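Local coordinates for protein laminin subunit ALPHA-1 (PDB 2JD4) that forms part of the basement-membrane protein laminin-111 and, through its paired metal-binding LG4-5 domains, probably attaches it to cell surfaces, at residues V94-L100 against F118-Q124; L49-A55 against L100-H106. The protein carries 4 engineered substitutions. All coordinates share one frame. Numbering follows the deposited sequence.

Both contacts lie in the first laminin G domain of the chain, with their own centres about 12 Å apart. The order along the sequence is 49-55, 94-100, 100-106, 118-124, so the segments of interactions 1 and 2 alternate. Leu100 belongs to both: it ends the segment that leaves edge strand 91-95 and begins the one that leads on to strand 106-113 in the other sheet of the sandwich. Interaction 1 packs the start of this connection against strand 116-121; interaction 2 docks its second half on strand 44-53. They meet where Asp122 OD2, in the turn after strand 116-121, lies 2.8 Å from His106 ND1, a probable hydrogen bond.

Interaction 1: V94-L100 against F118-Q124; sequences VSHPALL and FMTVDGQ
At one edge of a laminin G beta sandwich, two segments from different sheets run alongside in the same sense. Val94-Ser95 belong to edge strand 91-95, and the chain goes on to Leu100; Phe118-Val121 is strand, closed by a type I' turn from Val121 to Gln124 with Asp122 and Gly123 both at positive phi, where a Gly123 CB would jam against the preceding carbonyl O. CA atoms pair Val94 with Phe118 (6.3 Å), His96 with Met119 (6.7 Å) and Ala98 with Val121 (7.0 Å). Met119 (m, t, p) is flexible enough to lay CG 3.7 Å from Val94 CG1 and SD 3.5 Å from Val94 O. Small Ala98 fits CB 3.9 Å from Val121 CG1, with Leu100 CD1 4.3 Å from the same methyl. His96 (chi1 t, chi2 108°) turns its ring onto segment 118-124, a face to Val121 (chi1 t), whose CG2 makes a CH-pi contact 3.8 Å from the ring centroid. At the ring edge, His96 CE1 approaches Gln124 O to 2.9 Å.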
loop_
_atom_site.group_PDB
_atom_site.type_symbol
_atom_site.label_atom_id
_atom_site.label_comp_id
_atom_site.label_asym_id
_atom_site.label_seq_id
_atom_site.Cartn_x
_atom_site.Cartn_y
_atom_site.Cartn_z
ATOM N N VAL A 94 -8.337 -6.556 23.413
ATOM C CA VAL A 94 -8.850 -5.215 23.687
ATOM C C VAL A 94 -8.958 -4.460 22.365
ATOM O O VAL A 94 -8.096 -4.594 21.497
ATOM C CB VAL A 94 -7.902 -4.403 24.599
ATOM C CG1 VAL A 94 -8.638 -3.201 25.165
ATOM C CG2 VAL A 94 -7.339 -5.282 25.704
ATOM N N SER A 95 -10.016 -3.671 22.215
ATOM C CA SER A 95 -10.220 -2.885 21.003
ATOM C C SER A 95 -10.440 -1.429 21.383
ATOM O O SER A 95 -10.791 -1.123 22.521
ATOM C CB SER A 95 -11.436 -3.398 20.222
ATOM O OG SER A 95 -11.224 -4.718 19.746
ATOM N N HIS A 96 -10.215 -0.533 20.430
ATOM C CA HIS A 96 -10.408 0.890 20.667
ATOM C C HIS A 96 -11.195 1.449 19.484
ATOM O O HIS A 96 -10.939 1.090 18.332
ATOM C CB HIS A 96 -9.056 1.591 20.791
ATOM C CG HIS A 96 -9.146 2.986 21.324
ATOM N ND1 HIS A 96 -8.724 3.327 22.593
ATOM C CD2 HIS A 96 -9.615 4.125 20.765
ATOM C CE1 HIS A 96 -8.931 4.616 22.791
ATOM N NE2 HIS A 96 -9.472 5.124 21.696
ATOM N N PRO A 97 -12.167 2.335 19.755
ATOM C CA PRO A 97 -13.021 2.962 18.739
ATOM C C PRO A 97 -12.377 3.980 17.796
ATOM O O PRO A 97 -12.838 4.158 16.671
ATOM C CB PRO A 97 -14.127 3.595 19.578
ATOM C CG PRO A 97 -13.388 4.014 20.807
ATOM C CD PRO A 97 -12.562 2.779 21.104
ATOM N N ALA A 98 -11.324 4.648 18.248
ATOM C CA ALA A 98 -10.661 5.664 17.434
ATOM C C ALA A 98 -10.350 5.226 16.008
ATOM O O ALA A 98 -9.845 4.127 15.775
ATOM C CB ALA A 98 -9.377 6.124 18.120
ATOM N N LEU A 99 -10.668 6.095 15.055
ATOM C CA LEU A 99 -10.390 5.835 13.646
ATOM C C LEU A 99 -9.016 6.480 13.419
ATOM O O LEU A 99 -8.859 7.690 13.588
ATOM C CB LEU A 99 -11.455 6.500 12.769
ATOM C CG LEU A 99 -11.535 6.072 11.302
ATOM C CD1 LEU A 99 -11.893 4.593 11.215
ATOM C CD2 LEU A 99 -12.584 6.909 10.580
ATOM N N LEU A 100 -8.023 5.678 13.048
ATOM C CA LEU A 100 -6.663 6.201 12.863
ATOM C C LEU A 100 -6.210 6.565 11.457
ATOM O O LEU A 100 -5.229 7.284 11.295
ATOM C CB LEU A 100 -5.645 5.214 13.438
ATOM C CG LEU A 100 -5.425 5.196 14.952
ATOM C CD1 LEU A 100 -6.672 4.691 15.682
ATOM C CD2 LEU A 100 -4.243 4.303 15.242
ATOM N N PHE A 118 -5.495 -2.700 28.764
ATOM C CA PHE A 118 -6.248 -1.598 28.170
ATOM C C PHE A 118 -5.457 -0.863 27.084
ATOM O O PHE A 118 -4.261 -1.091 26.915
ATOM C CB PHE A 118 -6.705 -0.625 29.265
ATOM C CG PHE A 118 -5.581 0.027 30.022
ATOM C CD1 PHE A 118 -5.109 1.281 29.647
ATOM C CD2 PHE A 118 -4.992 -0.615 31.105
ATOM C CE1 PHE A 118 -4.061 1.888 30.344
ATOM C CE2 PHE A 118 -3.944 -0.019 31.807
ATOM C CZ PHE A 118 -3.479 1.232 31.427
ATOM N N MET A 119 -6.138 0.007 26.344
ATOM C CA MET A 119 -5.506 0.759 25.261
ATOM C C MET A 119 -5.804 2.242 25.357
ATOM O O MET A 119 -6.844 2.642 25.877
ATOM C CB MET A 119 -6.016 0.282 23.905
ATOM C CG MET A 119 -5.890 -1.191 23.639
ATOM S SD MET A 119 -6.583 -1.537 22.015
ATOM C CE MET A 119 -5.337 -0.682 20.987
ATOM N N THR A 120 -4.900 3.053 24.822
ATOM C CA THR A 120 -5.072 4.500 24.830
ATOM C C THR A 120 -4.657 5.076 23.480
ATOM O O THR A 120 -3.624 4.698 22.930
ATOM C CB THR A 120 -4.203 5.168 25.924
ATOM O OG1 THR A 120 -4.443 4.533 27.187
ATOM C CG2 THR A 120 -4.537 6.646 26.036
ATOM N N VAL A 121 -5.477 5.969 22.940
ATOM C CA VAL A 121 -5.166 6.623 21.674
ATOM C C VAL A 121 -5.391 8.112 21.882
ATOM O O VAL A 121 -6.482 8.538 22.250
ATOM C CB VAL A 121 -6.056 6.118 20.507
ATOM C CG1 VAL A 121 -5.728 6.899 19.222
ATOM C CG2 VAL A 121 -5.817 4.626 20.276
ATOM N N ASP A 122 -4.343 8.897 21.662
ATOM C CA ASP A 122 -4.406 10.338 21.843
ATOM C C ASP A 122 -4.970 10.711 23.215
ATOM O O ASP A 122 -5.766 11.635 23.329
ATOM C CB ASP A 122 -5.250 10.993 20.743
ATOM C CG ASP A 122 -4.661 10.794 19.351
ATOM O OD1 ASP A 122 -3.420 10.802 19.226
ATOM O OD2 ASP A 122 -5.437 10.641 18.383
ATOM N N GLY A 123 -4.562 9.979 24.247
ATOM C CA GLY A 123 -5.019 10.272 25.597
ATOM C C GLY A 123 -6.356 9.698 26.038
ATOM O O GLY A 123 -6.656 9.687 27.237
ATOM N N GLN A 124 -7.169 9.235 25.092
ATOM C CA GLN A 124 -8.469 8.662 25.432
ATOM C C GLN A 124 -8.264 7.192 25.786
ATOM O O GLN A 124 -7.941 6.375 24.927
ATOM C CB GLN A 124 -9.451 8.812 24.254
ATOM C CG GLN A 124 -9.079 8.031 22.994
ATOM C CD GLN A 124 -9.868 8.459 21.758
ATOM O OE1 GLN A 124 -11.100 8.376 21.724
ATOM N NE2 GLN A 124 -9.152 8.912 20.730
#

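Interaction 2: L49-A55 against L100-H106; sequences LSIRTFA and LSDGKWH
Segments 49-55 and 100-106 run antiparallel throughout, but the one bridge is the hydrogen-bonded pair Ile51-His106 (CA-CA 5.3 Å): Ile51 N gives to His106 O and His106 N to Ile51 O, both 2.8 Å. Further along, the irregular loop stays close, and Gly103 N gives to Thr53 O at 3.0 Å. A water bridges the segments, accepting from Thr53 N (2.8 Å) and placed to donate to Leu100 O (2.8 Å) and Lys104 O (2.7 Å). The loop leads from edge strand 91-95 of one sheet of the laminin G sandwich to strand 106-113 of the other, beside strand 44-53, whose other edge bonds to strand 167-174. Asp102 (chi1 p) organises the bend: its OD1 takes Lys104 N at 3.0 Å, an Asx turn, and His106 NE2 at 2.8 Å, while His106 ND1 is bonded to Asp122. Thr53 (t) makes an ST turn, Ala55 N to Thr53 OG1 at 2.9 Å, and the hydroxyl also bonds to Pro166 O. Ala55 O, 3.3 Å from Ser101 CB, finds no polar partner. Gly103, at phi 75°, sets its CA 3.8 Å from the Phe54 ring centroid; a CB there would clash with Phe54 CZ. Arg52 (chi1 t, chi2 -128°, chi3 -98°) lays its CB over the Trp105 six-membered ring, a CH-pi contact 3.7 Å from the centroid, and its NH2 bonds to Tyr194 O. Inward, Ile51 CG2 meets Leu100 CD2 at 4.1 Å.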
loop_
_atom_site.group_PDB
_atom_site.type_symbol
_atom_site.label_atom_id
_atom_site.label_comp_id
_atom_site.label_asym_id
_atom_site.label_seq_id
_atom_site.Cartn_x
_atom_site.Cartn_y
_atom_site.Cartn_z
ATOM N N LEU A 49 3.912 4.462 21.279
ATOM C CA LEU A 49 4.493 4.822 19.986
ATOM C C LEU A 49 3.625 5.861 19.294
ATOM O O LEU A 49 2.517 6.131 19.731
ATOM C CB LEU A 49 4.626 3.570 19.109
ATOM C CG LEU A 49 3.370 2.747 18.802
ATOM C CD1 LEU A 49 2.630 3.358 17.615
ATOM C CD2 LEU A 49 3.761 1.314 18.490
ATOM N N SER A 50 4.142 6.464 18.229
ATOM C CA SER A 50 3.379 7.457 17.472
ATOM C C SER A 50 3.233 6.894 16.064
ATOM O O SER A 50 4.174 6.312 15.525
ATOM C CB SER A 50 4.111 8.806 17.439
ATOM O OG SER A 50 5.381 8.685 16.819
ATOM N N ILE A 51 2.055 7.058 15.473
ATOM C CA ILE A 51 1.812 6.518 14.149
ATOM C C ILE A 51 1.014 7.463 13.261
ATOM O O ILE A 51 0.216 8.265 13.740
ATOM C CB ILE A 51 1.084 5.157 14.273
ATOM C CG1 ILE A 51 1.010 4.456 12.914
ATOM C CG2 ILE A 51 -0.303 5.372 14.860
ATOM C CD1 ILE A 51 0.617 2.989 13.018
ATOM N N ARG A 52 1.263 7.371 11.959
ATOM C CA ARG A 52 0.587 8.196 10.961
ATOM C C ARG A 52 0.302 7.286 9.765
ATOM O O ARG A 52 1.226 6.689 9.207
ATOM C CB ARG A 52 1.492 9.347 10.532
ATOM C CG ARG A 52 0.896 10.210 9.453
ATOM C CD ARG A 52 1.886 10.349 8.320
ATOM N NE ARG A 52 2.623 11.589 8.399
ATOM C CZ ARG A 52 3.678 11.877 7.648
ATOM N NH1 ARG A 52 4.131 11.002 6.758
ATOM N NH2 ARG A 52 4.270 13.050 7.789
ATOM N N THR A 53 -0.960 7.204 9.354
ATOM C CA THR A 53 -1.325 6.304 8.258
ATOM C C THR A 53 -2.660 6.603 7.560
ATOM O O THR A 53 -3.520 7.297 8.097
ATOM C CB THR A 53 -1.389 4.860 8.798
ATOM O OG1 THR A 53 -1.709 3.952 7.741
ATOM C CG2 THR A 53 -2.452 4.759 9.894
ATOM N N PHE A 54 -2.817 6.063 6.352
ATOM C CA PHE A 54 -4.051 6.204 5.575
ATOM C C PHE A 54 -4.598 4.787 5.348
ATOM O O PHE A 54 -5.687 4.612 4.803
ATOM C CB PHE A 54 -3.788 6.827 4.194
ATOM C CG PHE A 54 -3.409 8.285 4.225
ATOM C CD1 PHE A 54 -2.082 8.678 4.071
ATOM C CD2 PHE A 54 -4.389 9.266 4.361
ATOM C CE1 PHE A 54 -1.735 10.028 4.045
ATOM C CE2 PHE A 54 -4.055 10.619 4.336
ATOM C CZ PHE A 54 -2.727 11.001 4.177
ATOM N N ALA A 55 -3.830 3.785 5.777
ATOM C CA ALA A 55 -4.191 2.385 5.570
ATOM C C ALA A 55 -5.358 1.849 6.387
ATOM O O ALA A 55 -5.730 2.404 7.414
ATOM C CB ALA A 55 -2.963 1.505 5.798
ATOM N N LEU A 100 -8.023 5.678 13.048
ATOM C CA LEU A 100 -6.663 6.201 12.863
ATOM C C LEU A 100 -6.210 6.565 11.457
ATOM O O LEU A 100 -5.229 7.284 11.295
ATOM C CB LEU A 100 -5.645 5.214 13.438
ATOM C CG LEU A 100 -5.425 5.196 14.952
ATOM C CD1 LEU A 100 -6.672 4.691 15.682
ATOM C CD2 LEU A 100 -4.243 4.303 15.242
ATOM N N SER A 101 -6.918 6.076 10.447
ATOM C CA SER A 101 -6.545 6.318 9.054
ATOM C C SER A 101 -6.799 7.711 8.461
ATOM O O SER A 101 -7.248 7.816 7.317
ATOM C CB SER A 101 -7.224 5.265 8.178
ATOM O OG SER A 101 -8.626 5.251 8.411
ATOM N N ASP A 102 -6.491 8.771 9.208
ATOM C CA ASP A 102 -6.704 10.132 8.713
ATOM C C ASP A 102 -5.436 10.846 8.253
ATOM O O ASP A 102 -5.479 12.021 7.890
ATOM C CB ASP A 102 -7.403 10.993 9.771
ATOM C CG ASP A 102 -6.656 11.022 11.095
ATOM O OD1 ASP A 102 -5.455 10.677 11.122
ATOM O OD2 ASP A 102 -7.276 11.404 12.112
ATOM N N GLY A 103 -4.307 10.147 8.277
ATOM C CA GLY A 103 -3.064 10.756 7.829
ATOM C C GLY A 103 -2.436 11.746 8.795
ATOM O O GLY A 103 -1.496 12.456 8.440
ATOM N N LYS A 104 -2.960 11.814 10.013
ATOM C CA LYS A 104 -2.408 12.717 11.016
ATOM C C LYS A 104 -1.728 11.883 12.098
ATOM O O LYS A 104 -2.088 10.726 12.318
ATOM C CB LYS A 104 -3.516 13.578 11.626
ATOM C CG LYS A 104 -4.148 14.559 10.639
ATOM C CD LYS A 104 -5.294 15.321 11.283
ATOM C CE LYS A 104 -5.825 16.413 10.366
ATOM N NZ LYS A 104 -6.389 15.866 9.104
ATOM N N TRP A 105 -0.738 12.466 12.765
ATOM C CA TRP A 105 -0.014 11.754 13.815
ATOM C C TRP A 105 -0.871 11.459 15.043
ATOM O O TRP A 105 -1.612 12.318 15.521
ATOM C CB TRP A 105 1.219 12.548 14.254
ATOM C CG TRP A 105 2.341 12.522 13.261
ATOM C CD1 TRP A 105 2.666 13.495 12.351
ATOM C CD2 TRP A 105 3.276 11.458 13.063
ATOM N NE1 TRP A 105 3.753 13.095 11.601
ATOM C CE2 TRP A 105 4.145 11.849 12.018
ATOM C CE3 TRP A 105 3.465 10.207 13.668
ATOM C CZ2 TRP A 105 5.187 11.032 11.566
ATOM C CZ3 TRP A 105 4.499 9.396 13.218
ATOM C CH2 TRP A 105 5.350 9.815 12.175
ATOM N N HIS A 106 -0.756 10.236 15.548
ATOM C CA HIS A 106 -1.493 9.811 16.734
ATOM C C HIS A 106 -0.529 9.141 17.708
ATOM O O HIS A 106 0.470 8.551 17.295
ATOM C CB HIS A 106 -2.578 8.798 16.361
ATOM C CG HIS A 106 -3.606 9.327 15.412
ATOM N ND1 HIS A 106 -4.525 10.290 15.770
ATOM C CD2 HIS A 106 -3.861 9.025 14.116
ATOM C CE1 HIS A 106 -5.303 10.557 14.735
ATOM N NE2 HIS A 106 -4.920 9.804 13.720
HETATM O O HOH W 1 -2.819 8.635 10.813
#